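Local atomic coordinates of alpha-L-arabinofuranosidase B (Aspergillus kawachii, PDB entry 6SXT), a protein that hydrolyses terminal non-reducing alpha-L-arabinofuranosyl residues from arabinoxylan, arabinan and arabinogalactan side chains in the degradation of plant hemicellulose. Residues I348-T353 with S390-G395; A17-T22 with N83-A88; T154-A159 with D196-M201; C423-L428 with T442-H447. One frame throughout, in Å; residues are numbered along the deposited sequence.

Interaction 1: I348-T353 with S390-G395; sequences IAHTDT and SVDTPG
The carboxylate of Asp392 lies at the edge of the His350 imidazole and almost coplanar with it, the planes only 17° apart, and this one polar pair makes up most of a small contact. NE2 of His350 donates to OD1 of Asp392 at 2.7 Å in a nearly straight bond, with the acceptor close to the ring plane. OD1 receives it on the syn lone pair, which leaves OD2 of Asp392 3.1 Å from the same NE2. CG of His350 (chi1 70°) and CG of Asp392 (chi1 55°) each sit between their backbone N and carbonyl carbon, turning the two groups to each other. The other ring nitrogen, ND1 of His350, donates to O of Asp352 (2.7 Å), which lies tilted from the ring plane. Both ring nitrogens therefore act as donors, consistent with a protonated imidazolium next to the carboxylate, and the two bonds fix the rotation of the ring. OG1 of Thr393 donates to OD2 of Asp392 from above the carboxylate plane. In the same segment, OG of Ser390 accepts a hydrogen bond from the backbone N of Thr393 at 3.0 Å, closing an ST motif around Asp392. Glu371 of helix 366-371 and Leu407 pack against His350. The arrangement is a His-carboxylate hydrogen bond combined with an ST motif, joining a strand end to an inter-strand loop in the beta-trefoil arabinose-binding domain.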
loop_
_atom_site.group_PDB
_atom_site.type_symbol
_atom_site.label_atom_id
_atom_site.label_comp_id
_atom_site.label_asym_id
_atom_site.label_seq_id
_atom_site.Cartn_x
_atom_site.Cartn_y
_atom_site.Cartn_z
ATOM N N ILE A 348 -13.139 25.369 -6.549
ATOM C CA ILE A 348 -11.697 25.134 -6.392
ATOM C C ILE A 348 -10.981 26.037 -7.400
ATOM O O ILE A 348 -11.208 25.926 -8.623
ATOM C CB ILE A 348 -11.309 23.649 -6.614
ATOM C CG1 ILE A 348 -12.093 22.769 -5.631
ATOM C CG2 ILE A 348 -9.801 23.501 -6.492
ATOM C CD1 ILE A 348 -11.685 21.305 -5.649
ATOM N N ALA A 349 -10.129 26.861 -6.853
ATOM C CA ALA A 349 -9.365 27.812 -7.677
ATOM C C ALA A 349 -7.936 27.837 -7.175
ATOM O O ALA A 349 -7.491 26.948 -6.387
ATOM C CB ALA A 349 -10.030 29.173 -7.595
ATOM N N HIS A 350 -7.137 28.823 -7.584
ATOM C CA HIS A 350 -5.801 28.929 -7.016
ATOM C C HIS A 350 -5.385 30.411 -7.082
ATOM O O HIS A 350 -5.916 31.135 -7.960
ATOM C CB HIS A 350 -4.798 28.005 -7.710
ATOM C CG HIS A 350 -4.480 28.436 -9.100
ATOM N ND1 HIS A 350 -3.337 29.194 -9.353
ATOM C CD2 HIS A 350 -5.107 28.224 -10.277
ATOM C CE1 HIS A 350 -3.305 29.430 -10.659
ATOM N NE2 HIS A 350 -4.380 28.869 -11.253
ATOM N N THR A 351 -4.503 30.748 -6.181
ATOM C CA THR A 351 -3.782 32.063 -6.164
ATOM C C THR A 351 -2.307 31.713 -6.225
ATOM O O THR A 351 -1.756 31.229 -5.207
ATOM C CB THR A 351 -4.117 32.884 -4.931
ATOM O OG1 THR A 351 -5.539 32.952 -4.842
ATOM C CG2 THR A 351 -3.514 34.274 -5.056
ATOM N N ASP A 352 -1.713 31.818 -7.399
ATOM C CA ASP A 352 -0.362 31.289 -7.680
ATOM C C ASP A 352 -0.325 29.808 -7.232
ATOM O O ASP A 352 -1.182 29.070 -7.716
ATOM C CB ASP A 352 0.686 32.202 -7.048
ATOM C CG ASP A 352 0.651 33.551 -7.787
ATOM O OD1 ASP A 352 0.430 33.533 -9.004
ATOM O OD2 ASP A 352 0.816 34.542 -7.097
ATOM N N THR A 353 0.603 29.410 -6.381
ATOM C CA THR A 353 0.719 27.946 -6.061
ATOM C C THR A 353 -0.327 27.520 -5.045
ATOM O O THR A 353 -0.456 26.248 -4.897
ATOM C CB THR A 353 2.089 27.568 -5.518
ATOM O OG1 THR A 353 2.319 28.207 -4.278
ATOM C CG2 THR A 353 3.187 27.914 -6.501
ATOM N N SER A 390 -3.929 23.198 -14.648
ATOM C CA SER A 390 -4.385 24.607 -14.620
ATOM C C SER A 390 -4.660 25.100 -16.048
ATOM O O SER A 390 -3.880 24.816 -16.979
ATOM C CB SER A 390 -3.376 25.454 -13.927
ATOM O OG SER A 390 -3.731 26.845 -14.065
ATOM N N VAL A 391 -5.786 25.799 -16.204
ATOM C CA VAL A 391 -6.116 26.448 -17.493
ATOM C C VAL A 391 -5.200 27.687 -17.682
ATOM O O VAL A 391 -4.684 27.838 -18.772
ATOM C CB VAL A 391 -7.606 26.775 -17.576
ATOM C CG1 VAL A 391 -7.914 27.865 -18.624
ATOM C CG2 VAL A 391 -8.357 25.492 -17.894
ATOM N N ASP A 392 -5.003 28.477 -16.651
ATOM C CA ASP A 392 -4.185 29.730 -16.795
ATOM C C ASP A 392 -2.707 29.377 -16.834
ATOM O O ASP A 392 -1.940 30.145 -17.445
ATOM C CB ASP A 392 -4.407 30.691 -15.650
ATOM C CG ASP A 392 -4.153 30.064 -14.293
ATOM O OD1 ASP A 392 -5.085 29.322 -13.842
ATOM O OD2 ASP A 392 -3.114 30.389 -13.666
ATOM N N THR A 393 -2.306 28.222 -16.264
ATOM C CA THR A 393 -0.887 27.801 -16.163
ATOM C C THR A 393 -0.712 26.389 -16.725
ATOM O O THR A 393 -0.576 25.427 -15.974
ATOM C CB THR A 393 -0.345 27.981 -14.751
ATOM O OG1 THR A 393 -0.641 29.255 -14.193
ATOM C CG2 THR A 393 1.134 27.778 -14.694
ATOM N N PRO A 394 -0.736 26.217 -18.052
ATOM C CA PRO A 394 -0.585 24.912 -18.664
ATOM C C PRO A 394 0.761 24.315 -18.251
ATOM O O PRO A 394 1.733 25.036 -17.986
ATOM C CB PRO A 394 -0.609 25.105 -20.164
ATOM C CG PRO A 394 -1.058 26.546 -20.361
ATOM C CD PRO A 394 -0.953 27.282 -19.055
ATOM N N GLY A 395 0.770 22.982 -18.088
ATOM C CA GLY A 395 1.974 22.302 -17.602
ATOM C C GLY A 395 2.069 22.218 -16.109
ATOM O O GLY A 395 2.991 21.528 -15.617
#

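Interaction 2: A17-T22 with N83-A88; sequences AAHSTT and NHLTQA
One face of the His19 imidazole is covered by Leu85, while its NE2 edge faces the backbone carbonyl of Asn83. CD1 of Leu85 sits over the middle of the ring, 3.7 Å from its centroid and 5° off the normal, a CH-pi contact; CG of the same leucine lies 3.6 Å from NE2 of His19. In the ring plane, NE2 of His19 donates to O of Asn83 at 2.8 Å, nearly straight at 173°, although the donor is tilted from the carbonyl plane. CG of His19, beside the backbone N and anti to the carbonyl carbon (chi1 -62°), sets NE2 in line with this oxygen. ND1 of His19 is hydrogen-bonded to the hydroxyl of Tyr164, so the buried ring is held at both nitrogens. Next to it, CB of Ala17 packs on CB of Asn83 at 4.1 Å; ND2 of Asn83 donates to the backbone carbonyls of Val16 and Thr136. Ile274 of strand 273-276 lies against all four residues. This is buried packing within the catalytic domain, where a histidine of strand 15-20 ties the large antiparallel sheet to the segment leading into strand 86-87, part of a smaller sheet.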
loop_
_atom_site.group_PDB
_atom_site.type_symbol
_atom_site.label_atom_id
_atom_site.label_comp_id
_atom_site.label_asym_id
_atom_site.label_seq_id
_atom_site.Cartn_x
_atom_site.Cartn_y
_atom_site.Cartn_z
ATOM N N ALA A 17 2.300 -18.112 10.249
ATOM C CA ALA A 17 1.568 -16.839 10.155
ATOM C C ALA A 17 1.071 -16.773 8.730
ATOM O O ALA A 17 1.856 -17.067 7.799
ATOM C CB ALA A 17 2.472 -15.683 10.496
ATOM N N ALA A 18 -0.173 -16.391 8.535
ATOM C CA ALA A 18 -0.780 -16.427 7.187
ATOM C C ALA A 18 -1.706 -15.222 7.091
ATOM O O ALA A 18 -2.712 -15.141 7.831
ATOM C CB ALA A 18 -1.538 -17.724 6.998
ATOM N N HIS A 19 -1.367 -14.286 6.246
ATOM C CA HIS A 19 -2.012 -12.952 6.238
ATOM C C HIS A 19 -2.528 -12.617 4.833
ATOM O O HIS A 19 -1.746 -12.634 3.874
ATOM C CB HIS A 19 -0.984 -11.915 6.592
ATOM C CG HIS A 19 -0.406 -12.064 7.948
ATOM N ND1 HIS A 19 0.957 -12.238 8.146
ATOM C CD2 HIS A 19 -0.997 -12.056 9.148
ATOM C CE1 HIS A 19 1.185 -12.326 9.444
ATOM N NE2 HIS A 19 0.024 -12.202 10.109
ATOM N N SER A 20 -3.803 -12.291 4.697
ATOM C CA SER A 20 -4.322 -11.825 3.396
ATOM C C SER A 20 -5.619 -11.085 3.606
ATOM O O SER A 20 -6.482 -11.568 4.352
ATOM C CB SER A 20 -4.585 -12.981 2.418
ATOM O OG SER A 20 -5.069 -12.438 1.193
ATOM N N THR A 21 -5.782 -9.969 2.894
ATOM C CA THR A 21 -7.056 -9.257 2.829
ATOM C C THR A 21 -7.855 -9.699 1.619
ATOM O O THR A 21 -9.001 -9.273 1.501
ATOM C CB THR A 21 -6.849 -7.747 2.921
ATOM O OG1 THR A 21 -6.008 -7.370 1.816
ATOM C CG2 THR A 21 -6.247 -7.323 4.232
ATOM N N THR A 22 -7.257 -10.448 0.709
ATOM C CA THR A 22 -7.934 -10.876 -0.525
ATOM C C THR A 22 -8.593 -12.241 -0.397
ATOM O O THR A 22 -9.636 -12.434 -1.034
ATOM C CB THR A 22 -7.023 -10.782 -1.734
ATOM O OG1 THR A 22 -5.988 -11.734 -1.532
ATOM C CG2 THR A 22 -6.484 -9.373 -1.918
ATOM N N ASN A 83 -0.963 -14.604 15.342
ATOM C CA ASN A 83 0.050 -13.639 14.879
ATOM C C ASN A 83 -0.591 -12.520 14.053
ATOM O O ASN A 83 -0.086 -12.197 12.950
ATOM C CB ASN A 83 1.181 -14.346 14.128
ATOM C CG ASN A 83 1.894 -15.302 15.050
ATOM O OD1 ASN A 83 2.020 -14.972 16.252
ATOM N ND2 ASN A 83 2.413 -16.414 14.533
ATOM N N HIS A 84 -1.661 -11.928 14.537
ATOM C CA HIS A 84 -2.391 -10.874 13.799
ATOM C C HIS A 84 -1.527 -9.621 13.707
ATOM O O HIS A 84 -0.769 -9.282 14.641
ATOM C CB HIS A 84 -3.681 -10.553 14.540
ATOM C CG HIS A 84 -4.439 -11.741 14.987
ATOM N ND1 HIS A 84 -4.797 -12.770 14.144
ATOM C CD2 HIS A 84 -4.967 -12.018 16.211
ATOM C CE1 HIS A 84 -5.500 -13.651 14.835
ATOM N NE2 HIS A 84 -5.594 -13.226 16.129
ATOM N N LEU A 85 -1.584 -8.951 12.559
ATOM C CA LEU A 85 -0.852 -7.693 12.346
ATOM C C LEU A 85 -1.737 -6.501 12.690
ATOM O O LEU A 85 -2.866 -6.396 12.191
ATOM C CB LEU A 85 -0.414 -7.615 10.887
ATOM C CG LEU A 85 0.557 -8.671 10.443
ATOM C CD1 LEU A 85 0.845 -8.536 8.953
ATOM C CD2 LEU A 85 1.840 -8.596 11.215
ATOM N N THR A 86 -1.230 -5.629 13.559
ATOM C CA THR A 86 -1.923 -4.438 14.051
ATOM C C THR A 86 -1.056 -3.190 13.809
ATOM O O THR A 86 0.129 -3.271 13.386
ATOM C CB THR A 86 -2.326 -4.616 15.526
ATOM O OG1 THR A 86 -1.118 -4.754 16.274
ATOM C CG2 THR A 86 -3.301 -5.751 15.731
ATOM N N GLN A 87 -1.613 -2.046 14.102
ATOM C CA GLN A 87 -0.950 -0.749 13.843
ATOM C C GLN A 87 0.451 -0.774 14.442
ATOM O O GLN A 87 0.592 -1.059 15.637
ATOM C CB GLN A 87 -1.798 0.373 14.427
ATOM C CG GLN A 87 -1.404 1.762 13.956
ATOM C CD GLN A 87 -2.384 2.811 14.447
ATOM O OE1 GLN A 87 -3.365 2.498 15.167
ATOM N NE2 GLN A 87 -2.196 4.059 14.027
ATOM N N ALA A 88 1.486 -0.503 13.653
ATOM C CA ALA A 88 2.858 -0.671 14.115
ATOM C C ALA A 88 3.184 0.463 15.089
ATOM O O ALA A 88 2.887 1.649 14.881
ATOM C CB ALA A 88 3.826 -0.701 12.996
#

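Interaction 3: T154-A159 with D196-M201; sequences THYNDA and DGPWIM. With NAG (2-acetamido-2-deoxy-beta-D-glucopyranose), chain B.
Tyr156 is the residue of segment 154-159 that meets the other segment, laying one face of its ring on Pro198. CB of Pro198 stands 3.7 Å from the ring centroid, 8° off the normal, while CD of Pro198 reaches CE2 of Tyr156 at 3.6 Å. This CH-pi contact spreads the pyrrolidine ring from the middle of the phenol toward its hydroxyl end. With chi1 at 66°, CG of Tyr156 lies between the backbone N and the carbonyl carbon, and the ring projects over the proline. At the ring edge, OH of Tyr156 donates to a water 2.7 Å away; this water in turn donates to O of Asp196 and to O5 of an N-acetylglucosamine of a glycan attached to the protein. Lys414 of the arabinose-binding domain adds a cation-pi contact to the tyrosine. Farther along, OD1 of Asn157 accepts a hydrogen bond from the backbone N of Ala159, above the amide carbonyl plane, in an Asx turn around Asp158. OD2 of Asp158 accepts a hydrogen bond from N2 of the sugar at 2.8 Å (165°). The cis-proline and tyrosine thus form a CH-pi contact beside this glycan, just before strand 199-203 of the catalytic domain.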
loop_
_atom_site.group_PDB
_atom_site.type_symbol
_atom_site.label_atom_id
_atom_site.label_comp_id
_atom_site.label_asym_id
_atom_site.label_seq_id
_atom_site.Cartn_x
_atom_site.Cartn_y
_atom_site.Cartn_z
ATOM N N THR A 154 4.778 -2.466 -9.125
ATOM C CA THR A 154 4.822 -1.090 -9.649
ATOM C C THR A 154 4.667 -0.074 -8.520
ATOM O O THR A 154 4.770 1.147 -8.804
ATOM C CB THR A 154 3.789 -0.845 -10.754
ATOM O OG1 THR A 154 2.488 -0.741 -10.192
ATOM C CG2 THR A 154 3.871 -1.921 -11.794
ATOM N N HIS A 155 4.355 -0.493 -7.281
ATOM C CA HIS A 155 4.113 0.442 -6.165
ATOM C C HIS A 155 5.268 0.336 -5.187
ATOM O O HIS A 155 5.338 -0.650 -4.481
ATOM C CB HIS A 155 2.765 0.136 -5.477
ATOM C CG HIS A 155 2.446 1.077 -4.381
ATOM N ND1 HIS A 155 1.703 0.704 -3.282
ATOM C CD2 HIS A 155 2.743 2.403 -4.221
ATOM C CE1 HIS A 155 1.573 1.748 -2.487
ATOM N NE2 HIS A 155 2.223 2.828 -3.029
ATOM N N TYR A 156 6.200 1.281 -5.198
ATOM C CA TYR A 156 7.446 1.125 -4.433
ATOM C C TYR A 156 8.113 2.491 -4.379
ATOM O O TYR A 156 7.780 3.378 -5.166
ATOM C CB TYR A 156 8.376 0.066 -5.048
ATOM C CG TYR A 156 8.888 0.468 -6.400
ATOM C CD1 TYR A 156 10.079 1.158 -6.507
ATOM C CD2 TYR A 156 8.204 0.137 -7.562
ATOM C CE1 TYR A 156 10.582 1.566 -7.745
ATOM C CE2 TYR A 156 8.703 0.516 -8.798
ATOM C CZ TYR A 156 9.878 1.247 -8.889
ATOM O OH TYR A 156 10.339 1.596 -10.123
ATOM N N ASN A 157 9.112 2.595 -3.524
ATOM C CA ASN A 157 10.053 3.739 -3.584
ATOM C C ASN A 157 11.425 3.231 -3.172
ATOM O O ASN A 157 11.688 2.011 -3.198
ATOM C CB ASN A 157 9.476 4.937 -2.839
ATOM C CG ASN A 157 9.451 4.785 -1.325
ATOM O OD1 ASN A 157 10.019 3.825 -0.802
ATOM N ND2 ASN A 157 8.777 5.720 -0.665
ATOM N N ASP A 158 12.327 4.175 -2.833
ATOM C CA ASP A 158 13.734 3.859 -2.558
ATOM C C ASP A 158 14.035 4.175 -1.101
ATOM O O ASP A 158 15.234 4.087 -0.725
ATOM C CB ASP A 158 14.633 4.632 -3.535
ATOM C CG ASP A 158 14.436 6.128 -3.495
ATOM O OD1 ASP A 158 13.680 6.598 -2.672
ATOM O OD2 ASP A 158 15.094 6.821 -4.332
ATOM N N ALA A 159 13.017 4.391 -0.271
ATOM C CA ALA A 159 13.192 4.741 1.155
ATOM C C ALA A 159 13.116 3.487 2.004
ATOM O O ALA A 159 12.450 2.525 1.633
ATOM C CB ALA A 159 12.182 5.743 1.554
ATOM N N ASP A 196 17.221 -0.861 -13.318
ATOM C CA ASP A 196 16.766 0.359 -12.599
ATOM C C ASP A 196 15.844 0.019 -11.406
ATOM O O ASP A 196 15.400 0.960 -10.709
ATOM C CB ASP A 196 15.995 1.294 -13.516
ATOM C CG ASP A 196 16.873 2.002 -14.536
ATOM O OD1 ASP A 196 18.076 2.179 -14.270
ATOM O OD2 ASP A 196 16.347 2.312 -15.595
ATOM N N GLY A 197 15.589 -1.264 -11.162
ATOM C CA GLY A 197 14.731 -1.645 -10.029
ATOM C C GLY A 197 13.263 -1.605 -10.422
ATOM O O GLY A 197 12.884 -1.410 -11.575
ATOM N N PRO A 198 12.348 -1.939 -9.500
ATOM C CA PRO A 198 12.717 -2.346 -8.137
ATOM C C PRO A 198 13.257 -3.759 -8.088
ATOM O O PRO A 198 13.211 -4.474 -9.079
ATOM C CB PRO A 198 11.374 -2.252 -7.422
ATOM C CG PRO A 198 10.378 -2.709 -8.497
ATOM C CD PRO A 198 10.927 -2.130 -9.781
ATOM N N TRP A 199 13.760 -4.183 -6.927
ATOM C CA TRP A 199 14.361 -5.498 -6.704
ATOM C C TRP A 199 13.685 -6.126 -5.495
ATOM O O TRP A 199 13.404 -5.414 -4.515
ATOM C CB TRP A 199 15.867 -5.436 -6.446
ATOM C CG TRP A 199 16.580 -4.708 -7.560
ATOM C CD1 TRP A 199 16.909 -5.226 -8.762
ATOM C CD2 TRP A 199 17.029 -3.347 -7.539
ATOM N NE1 TRP A 199 17.503 -4.244 -9.529
ATOM C CE2 TRP A 199 17.618 -3.099 -8.798
ATOM C CE3 TRP A 199 16.987 -2.307 -6.612
ATOM C CZ2 TRP A 199 18.130 -1.839 -9.119
ATOM C CZ3 TRP A 199 17.507 -1.070 -6.920
ATOM C CH2 TRP A 199 18.047 -0.843 -8.191
ATOM N N ILE A 200 13.556 -7.437 -5.538
ATOM C CA ILE A 200 13.300 -8.234 -4.317
ATOM C C ILE A 200 14.642 -8.447 -3.667
ATOM O O ILE A 200 15.558 -8.969 -4.310
ATOM C CB ILE A 200 12.662 -9.595 -4.611
ATOM C CG1 ILE A 200 11.325 -9.419 -5.343
ATOM C CG2 ILE A 200 12.543 -10.362 -3.325
ATOM C CD1 ILE A 200 10.847 -10.689 -5.983
ATOM N N MET A 201 14.745 -8.044 -2.411
ATOM C CA MET A 201 15.982 -8.309 -1.649
ATOM C C MET A 201 15.584 -8.887 -0.295
ATOM O O MET A 201 14.378 -8.996 0.005
ATOM C CB MET A 201 16.788 -7.027 -1.485
ATOM C CG MET A 201 17.194 -6.489 -2.826
ATOM S SD MET A 201 18.442 -5.134 -2.756
ATOM C CE MET A 201 17.352 -3.757 -2.592
HETATM C C1 NAG B . 14.359 4.914 -7.593
HETATM C C2 NAG B . 15.686 5.723 -7.672
HETATM C C3 NAG B . 15.372 7.198 -7.958
HETATM C C4 NAG B . 14.534 7.341 -9.206
HETATM C C5 NAG B . 13.296 6.408 -9.004
HETATM C C6 NAG B . 12.359 6.477 -10.172
HETATM C C7 NAG B . 17.708 5.164 -6.388
HETATM C C8 NAG B . 18.252 5.140 -5.026
HETATM N N2 NAG B . 16.456 5.623 -6.454
HETATM O O3 NAG B . 16.701 7.812 -8.156
HETATM O O4 NAG B . 13.966 8.643 -9.326
HETATM O O5 NAG B . 13.707 5.060 -8.876
HETATM O O6 NAG B . 12.990 6.127 -11.386
HETATM O O7 NAG B . 18.344 4.711 -7.357
HETATM O O HOH W 1 12.906 2.419 -10.187
#

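Interaction 4: C423-L428 with T442-H447; sequences CPQAAL and TRYFRH. With NAG (2-acetamido-2-deoxy-beta-D-glucopyranose), chain D.
Gln425 extends from its strand with CG opposite the backbone N (chi1 -174°) and the chain straight beyond it (chi2 177°), which carries its amide out to the hydroxyl of Tyr444. CG of Tyr444 is beside its own backbone N, which sends the ring toward Gln425. The two side chains cross at about a right angle, and OE1 of Gln425 comes to the hydroxyl end of the ring, close to the ring plane. OH of Tyr444 donates to OE1 of Gln425 at 2.6 Å, a short bond, with the donor somewhat tilted from the carbonyl plane; the amide and ring planes lie 59° apart. Both segments belong to the arabinose-binding domain, a beta-trefoil, and the pair links strand 422-426 to strand 444-448, strands of two successive beta hairpins. A water completes the link, accepting from NE2 of Gln425 (2.9 Å) and donating to OH of Tyr444 (2.8 Å). OE1 of Gln425 has a second donor in Arg436 of strand 433-437, so the amide oxygen is gripped by two residues, which, with NE2 hydrogen-bonded to the water, fits a single orientation of the amide. Ile108 of the catalytic domain touches both Gln425 and Tyr444. Beyond the strand, the carbonyl O of Ala427 accepts a hydrogen bond from O6 of an N-acetylglucosamine at 2.7 Å, and CB of Ala426 lies 3.6 Å from the same O6.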
loop_
_atom_site.group_PDB
_atom_site.type_symbol
_atom_site.label_atom_id
_atom_site.label_comp_id
_atom_site.label_asym_id
_atom_site.label_seq_id
_atom_site.Cartn_x
_atom_site.Cartn_y
_atom_site.Cartn_z
ATOM N N CYS A 423 -7.963 9.790 -7.816
ATOM C CA CYS A 423 -8.905 8.782 -8.291
ATOM C C CYS A 423 -10.305 9.216 -7.918
ATOM O O CYS A 423 -10.609 9.380 -6.738
ATOM C CB CYS A 423 -8.602 7.437 -7.659
ATOM S SG CYS A 423 -6.902 6.859 -8.026
ATOM N N PRO A 424 -11.193 9.501 -8.895
ATOM C CA PRO A 424 -12.540 9.932 -8.576
ATOM C C PRO A 424 -13.246 8.793 -7.837
ATOM O O PRO A 424 -13.088 7.600 -8.205
ATOM C CB PRO A 424 -13.185 10.230 -9.917
ATOM C CG PRO A 424 -11.995 10.469 -10.828
ATOM C CD PRO A 424 -10.911 9.544 -10.332
ATOM N N GLN A 425 -14.049 9.224 -6.886
ATOM C CA GLN A 425 -14.894 8.308 -6.083
ATOM C C GLN A 425 -16.279 8.938 -6.006
ATOM O O GLN A 425 -16.376 10.185 -5.822
ATOM C CB GLN A 425 -14.271 8.161 -4.710
ATOM C CG GLN A 425 -14.989 7.121 -3.842
ATOM C CD GLN A 425 -14.366 6.903 -2.498
ATOM O OE1 GLN A 425 -13.153 7.080 -2.283
ATOM N NE2 GLN A 425 -15.197 6.441 -1.550
ATOM N N ALA A 426 -17.331 8.161 -6.105
ATOM C CA ALA A 426 -18.683 8.706 -5.888
ATOM C C ALA A 426 -18.655 9.553 -4.612
ATOM O O ALA A 426 -18.226 9.098 -3.545
ATOM C CB ALA A 426 -19.669 7.550 -5.820
ATOM N N ALA A 427 -19.157 10.802 -4.646
ATOM C CA ALA A 427 -19.010 11.719 -3.521
ATOM C C ALA A 427 -19.535 11.100 -2.227
ATOM O O ALA A 427 -20.628 10.491 -2.220
ATOM C CB ALA A 427 -19.729 13.036 -3.769
ATOM N N LEU A 428 -18.823 11.323 -1.151
ATOM C CA LEU A 428 -19.233 10.782 0.159
ATOM C C LEU A 428 -20.596 11.340 0.578
ATOM O O LEU A 428 -21.314 10.643 1.312
ATOM C CB LEU A 428 -18.185 11.014 1.215
ATOM C CG LEU A 428 -16.821 10.384 0.969
ATOM C CD1 LEU A 428 -15.990 10.443 2.248
ATOM C CD2 LEU A 428 -16.907 8.971 0.449
ATOM N N THR A 442 -5.800 7.239 1.999
ATOM C CA THR A 442 -6.541 7.705 3.184
ATOM C C THR A 442 -6.922 9.195 3.054
ATOM O O THR A 442 -7.652 9.680 3.914
ATOM C CB THR A 442 -5.733 7.559 4.470
ATOM O OG1 THR A 442 -4.470 8.233 4.340
ATOM C CG2 THR A 442 -5.471 6.088 4.758
ATOM N N ARG A 443 -6.398 9.848 2.022
ATOM C CA ARG A 443 -6.585 11.315 1.885
ATOM C C ARG A 443 -7.295 11.687 0.608
ATOM O O ARG A 443 -7.156 11.023 -0.416
ATOM C CB ARG A 443 -5.220 11.971 1.983
ATOM C CG ARG A 443 -4.587 11.840 3.366
ATOM C CD ARG A 443 -3.172 12.388 3.444
ATOM N NE ARG A 443 -2.707 12.278 4.817
ATOM C CZ ARG A 443 -3.011 13.116 5.813
ATOM N NH1 ARG A 443 -3.705 14.204 5.584
ATOM N NH2 ARG A 443 -2.647 12.831 7.055
ATOM N N TYR A 444 -8.030 12.795 0.710
ATOM C CA TYR A 444 -8.932 13.302 -0.308
ATOM C C TYR A 444 -8.761 14.804 -0.464
ATOM O O TYR A 444 -8.425 15.461 0.511
ATOM C CB TYR A 444 -10.388 13.080 0.108
ATOM C CG TYR A 444 -10.838 11.635 0.116
ATOM C CD1 TYR A 444 -10.562 10.816 1.172
ATOM C CD2 TYR A 444 -11.555 11.126 -0.951
ATOM C CE1 TYR A 444 -10.896 9.472 1.121
ATOM C CE2 TYR A 444 -11.959 9.808 -0.982
ATOM C CZ TYR A 444 -11.644 8.996 0.076
ATOM O OH TYR A 444 -12.053 7.663 0.051
ATOM N N PHE A 445 -9.009 15.302 -1.671
ATOM C CA PHE A 445 -9.248 16.776 -1.809
ATOM C C PHE A 445 -10.199 17.197 -0.689
ATOM O O PHE A 445 -11.303 16.619 -0.588
ATOM C CB PHE A 445 -9.910 17.182 -3.118
ATOM C CG PHE A 445 -9.031 17.412 -4.326
ATOM C CD1 PHE A 445 -7.959 16.608 -4.666
ATOM C CD2 PHE A 445 -9.312 18.495 -5.151
ATOM C CE1 PHE A 445 -7.231 16.823 -5.822
ATOM C CE2 PHE A 445 -8.581 18.724 -6.295
ATOM C CZ PHE A 445 -7.528 17.911 -6.614
ATOM N N ARG A 446 -9.826 18.182 0.116
ATOM C CA ARG A 446 -10.661 18.625 1.248
ATOM C C ARG A 446 -10.423 20.122 1.457
ATOM O O ARG A 446 -9.251 20.504 1.639
ATOM C CB ARG A 446 -10.324 17.837 2.526
ATOM C CG ARG A 446 -11.275 18.102 3.702
ATOM C CD ARG A 446 -10.758 19.160 4.703
ATOM N NE ARG A 446 -11.876 19.429 5.589
ATOM C CZ ARG A 446 -12.170 18.700 6.669
ATOM N NH1 ARG A 446 -11.293 17.852 7.164
ATOM N NH2 ARG A 446 -13.330 18.906 7.277
ATOM N N HIS A 447 -11.501 20.910 1.448
ATOM C CA HIS A 447 -11.380 22.360 1.767
ATOM C C HIS A 447 -11.485 22.545 3.290
ATOM O O HIS A 447 -12.312 21.902 3.982
ATOM C CB HIS A 447 -12.305 23.249 0.934
ATOM C CG HIS A 447 -13.739 23.057 1.217
ATOM N ND1 HIS A 447 -14.338 23.761 2.243
ATOM C CD2 HIS A 447 -14.673 22.212 0.713
ATOM C CE1 HIS A 447 -15.598 23.401 2.308
ATOM N NE2 HIS A 447 -15.824 22.436 1.412
HETATM C C1 NAG D . -23.760 8.033 -0.230
HETATM C C2 NAG D . -24.906 9.027 -0.372
HETATM C C3 NAG D . -25.752 8.692 -1.614
HETATM C C4 NAG D . -24.861 8.531 -2.858
HETATM C C5 NAG D . -23.600 7.720 -2.575
HETATM C C6 NAG D . -22.583 7.800 -3.743
HETATM C C7 NAG D . -25.518 10.005 1.802
HETATM C C8 NAG D . -26.342 9.881 3.037
HETATM N N2 NAG D . -25.706 9.073 0.855
HETATM O O3 NAG D . -26.780 9.706 -1.859
HETATM O O4 NAG D . -25.614 8.013 -3.959
HETATM O O5 NAG D . -22.905 8.129 -1.384
HETATM O O6 NAG D . -22.244 9.194 -4.011
HETATM O O7 NAG D . -24.711 10.924 1.657
HETATM O O HOH W 2 -14.099 6.066 1.155
#

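How the interactions relate
Interactions 2 and 3 lie in the catalytic domain, their centres about 22 Å apart, and interactions 1 and 4 in the arabinose-binding domain. The latter two touch: CD1 of Ile348 packs on CD2 of Phe445 at 3.7 Å, although their centres are about 20 Å apart. Across the domains, interaction 4 approaches interactions 2 and 3 to about 10 Å between nearest atoms, whereas interactions 1 and 2 stay about 28 Å apart. In interaction 2, the Leu85 side chain is about 12 Å from Gly280, which binds substrate beside the proton donor Asp281. Interaction 4 includes His447 of the arabinose-binding site, while in interaction 1 the His350 side chain is about 8 Å from that of Leu452, another residue of that site.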